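Long-range contact in phosphoribosyl-AMP cyclohydrolase (PDB 7BGN), which probably carries out two successive steps of histidine biosynthesis, hydrolysing phosphoribosyl-ATP to phosphoribosyl-AMP and then opening the adenine ring of that product: residues Ser133-Arg138 / Ser150-Leu155. Residues are numbered along the deposited sequence; the frame is centred on the assembly and turned at random.
With AMP (adenosine monophosphate), chain P.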
loop_
_atom_site.group_PDB
_atom_site.type_symbol
_atom_site.label_atom_id
_atom_site.label_comp_id
_atom_site.label_asym_id
_atom_site.label_seq_id
_atom_site.Cartn_x
_atom_site.Cartn_y
_atom_site.Cartn_z
ATOM N N SER B 133 -9.817 -7.251 6.702
ATOM C CA SER B 133 -9.910 -8.704 6.785
ATOM C C SER B 133 -10.455 -9.154 8.136
ATOM O O SER B 133 -11.234 -10.111 8.211
ATOM C CB SER B 133 -8.538 -9.327 6.529
ATOM O OG SER B 133 -8.554 -10.724 6.772
ATOM N N THR B 134 -10.041 -8.486 9.213
ATOM C CA THR B 134 -10.566 -8.804 10.538
ATOM C C THR B 134 -12.067 -8.549 10.616
ATOM O O THR B 134 -12.827 -9.383 11.125
ATOM C CB THR B 134 -9.828 -7.989 11.595
ATOM O OG1 THR B 134 -8.446 -8.369 11.609
ATOM C CG2 THR B 134 -10.452 -8.211 12.963
ATOM N N ILE B 135 -12.508 -7.377 10.149
ATOM C CA ILE B 135 -13.935 -7.072 10.127
ATOM C C ILE B 135 -14.684 -8.112 9.311
ATOM O O ILE B 135 -15.808 -8.501 9.650
ATOM C CB ILE B 135 -14.166 -5.649 9.590
ATOM C CG1 ILE B 135 -13.592 -4.623 10.559
ATOM C CG2 ILE B 135 -15.638 -5.377 9.371
ATOM C CD1 ILE B 135 -13.708 -3.224 10.063
ATOM N N SER B 136 -14.065 -8.598 8.239
ATOM C CA SER B 136 -14.679 -9.650 7.442
ATOM C C SER B 136 -14.804 -10.954 8.230
ATOM O O SER B 136 -15.814 -11.660 8.115
ATOM C CB SER B 136 -13.874 -9.852 6.168
ATOM O OG SER B 136 -14.313 -11.007 5.496
ATOM N N GLN B 137 -13.799 -11.293 9.043
ATOM C CA GLN B 137 -13.911 -12.517 9.828
ATOM C C GLN B 137 -15.024 -12.397 10.852
ATOM O O GLN B 137 -15.790 -13.340 11.057
ATOM C CB GLN B 137 -12.593 -12.845 10.528
ATOM C CG GLN B 137 -11.391 -13.006 9.607
ATOM C CD GLN B 137 -10.153 -13.520 10.337
ATOM O OE1 GLN B 137 -10.230 -13.968 11.486
ATOM N NE2 GLN B 137 -9.008 -13.479 9.659
ATOM N N ARG B 138 -15.165 -11.228 11.467
ATOM C CA ARG B 138 -16.253 -11.039 12.413
ATOM C C ARG B 138 -17.607 -11.156 11.723
ATOM O O ARG B 138 -18.562 -11.666 12.315
ATOM C CB ARG B 138 -16.097 -9.685 13.106
ATOM C CG ARG B 138 -14.788 -9.544 13.856
ATOM C CD ARG B 138 -14.682 -10.616 14.915
ATOM N NE ARG B 138 -13.312 -11.080 15.110
ATOM C CZ ARG B 138 -12.453 -10.510 15.946
ATOM N NH1 ARG B 138 -12.821 -9.455 16.658
ATOM N NH2 ARG B 138 -11.227 -11.001 16.072
ATOM N N SER B 150 -17.759 -9.617 20.609
ATOM C CA SER B 150 -16.903 -8.653 19.940
ATOM C C SER B 150 -17.720 -7.445 19.525
ATOM O O SER B 150 -18.890 -7.565 19.163
ATOM C CB SER B 150 -16.247 -9.238 18.693
ATOM O OG SER B 150 -17.034 -8.961 17.546
ATOM N N TRP B 151 -17.063 -6.284 19.532
ATOM C CA TRP B 151 -17.726 -5.036 19.181
ATOM C C TRP B 151 -18.091 -4.974 17.706
ATOM O O TRP B 151 -19.071 -4.318 17.344
ATOM C CB TRP B 151 -16.833 -3.864 19.586
ATOM C CG TRP B 151 -17.330 -2.508 19.191
ATOM C CD1 TRP B 151 -16.737 -1.655 18.310
ATOM C CD2 TRP B 151 -18.529 -1.855 19.632
ATOM N NE1 TRP B 151 -17.476 -0.505 18.191
ATOM C CE2 TRP B 151 -18.585 -0.604 18.987
ATOM C CE3 TRP B 151 -19.559 -2.205 20.510
ATOM C CZ2 TRP B 151 -19.625 0.298 19.194
ATOM C CZ3 TRP B 151 -20.595 -1.303 20.715
ATOM C CH2 TRP B 151 -20.616 -0.069 20.059
ATOM N N THR B 152 -17.309 -5.616 16.837
ATOM C CA THR B 152 -17.655 -5.640 15.420
ATOM C C THR B 152 -18.916 -6.452 15.152
ATOM O O THR B 152 -19.790 -6.007 14.398
ATOM C CB THR B 152 -16.500 -6.199 14.616
ATOM O OG1 THR B 152 -15.343 -5.417 14.909
ATOM C CG2 THR B 152 -16.796 -6.124 13.135
ATOM N N LYS B 153 -19.041 -7.636 15.767
ATOM C CA LYS B 153 -20.230 -8.457 15.538
ATOM C C LYS B 153 -21.483 -7.753 16.022
ATOM O O LYS B 153 -22.565 -7.920 15.447
ATOM C CB LYS B 153 -20.116 -9.807 16.253
ATOM C CG LYS B 153 -19.036 -10.724 15.753
ATOM C CD LYS B 153 -19.200 -12.122 16.327
ATOM C CE LYS B 153 -17.995 -12.984 15.988
ATOM N NZ LYS B 153 -18.042 -14.328 16.612
ATOM N N ARG B 154 -21.354 -6.969 17.082
ATOM C CA ARG B 154 -22.488 -6.224 17.595
ATOM C C ARG B 154 -22.909 -5.112 16.650
ATOM O O ARG B 154 -24.106 -4.826 16.515
ATOM C CB ARG B 154 -22.125 -5.673 18.946
ATOM C CG ARG B 154 -23.229 -5.067 19.660
ATOM C CD ARG B 154 -22.654 -4.770 20.965
ATOM N NE ARG B 154 -23.516 -3.986 21.813
ATOM C CZ ARG B 154 -23.124 -3.550 22.986
ATOM N NH1 ARG B 154 -23.937 -2.824 23.746
ATOM N NH2 ARG B 154 -21.897 -3.845 23.382
ATOM N N LEU B 155 -21.942 -4.466 15.994
ATOM C CA LEU B 155 -22.277 -3.420 15.034
ATOM C C LEU B 155 -22.914 -4.020 13.791
ATOM O O LEU B 155 -23.868 -3.460 13.237
ATOM C CB LEU B 155 -21.027 -2.631 14.654
ATOM C CG LEU B 155 -20.386 -1.843 15.785
ATOM C CD1 LEU B 155 -19.024 -1.322 15.373
ATOM C CD2 LEU B 155 -21.289 -0.718 16.219
HETATM P P AMP P . -13.811 -6.732 18.252
HETATM O O1P AMP P . -13.146 -8.064 18.562
HETATM O O2P AMP P . -14.865 -6.869 17.176
HETATM O O3P AMP P . -14.275 -6.011 19.506
HETATM O "O5'" AMP P . -12.628 -5.847 17.647
HETATM C "C5'" AMP P . -11.806 -6.343 16.600
HETATM C "C4'" AMP P . -10.874 -5.288 16.052
HETATM O "O4'" AMP P . -11.628 -4.129 15.636
HETATM C "C3'" AMP P . -9.864 -4.723 17.041
HETATM O "O3'" AMP P . -8.738 -5.560 17.230
HETATM C "C2'" AMP P . -9.513 -3.369 16.436
HETATM O "O2'" AMP P . -8.534 -3.519 15.424
HETATM C "C1'" AMP P . -10.829 -2.970 15.767
HETATM N N9 AMP P . -11.548 -1.932 16.525
HETATM C C8 AMP P . -12.530 -2.105 17.467
HETATM N N7 AMP P . -12.979 -0.977 17.961
HETATM C C5 AMP P . -12.253 -0.000 17.301
HETATM C C6 AMP P . -12.264 1.405 17.380
HETATM N N6 AMP P . -13.067 2.091 18.189
HETATM N N1 AMP P . -11.404 2.081 16.582
HETATM C C2 AMP P . -10.601 1.385 15.768
HETATM N N3 AMP P . -10.505 0.069 15.609
HETATM C C4 AMP P . -11.366 -0.574 16.412
#
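Ser150 and Arg138 approach each other beside the phosphate of a bound AMP. Ser150 is the N-cap of helix 151-156, in the helical, MazG-like pyrophosphohydrolase part of the enzyme. Ser150 OG lies 3.9 Å from Arg138 CD. Ser150 OG also accepts a nearly straight capping bond from Lys153 N (3.0 Å, 169°) and gives a weak hydrogen bond to AMP O2P. Replacing Ser150 with alanine removes OG, and is likely to leave Lys153 N without its capping acceptor and AMP O2P without one weak donor. Trp151 N donates a hydrogen bond to AMP O3P at 2.8 Å. The helix start thus presents successive N-H groups to the phosphate, and its dipole probably helps to hold the negative charge. Thr152 N donates a hydrogen bond to AMP O2P, also at 2.8 Å. Thr152 OG1 lies near AMP O2P too, and it is hydrogen-bonded to Tyr195 on helix 183-203. CG2 of Thr152 is anti to the backbone N, which places this methyl against helix 127-141. Thr152 CG2 meets Arg138 CB at 3.6 Å and Ile135 CG2 at 4.0 Å, and both side chains cross that of Thr152 at about a right angle. Arg138 bends at chi2 and chi3, and its guanidinium presents an edge to the phosphate, while Thr134 CG2 covers one face. Lys153 closes the contact with its aliphatic chain: Lys153 CG rests 3.6 Å from Arg138 O.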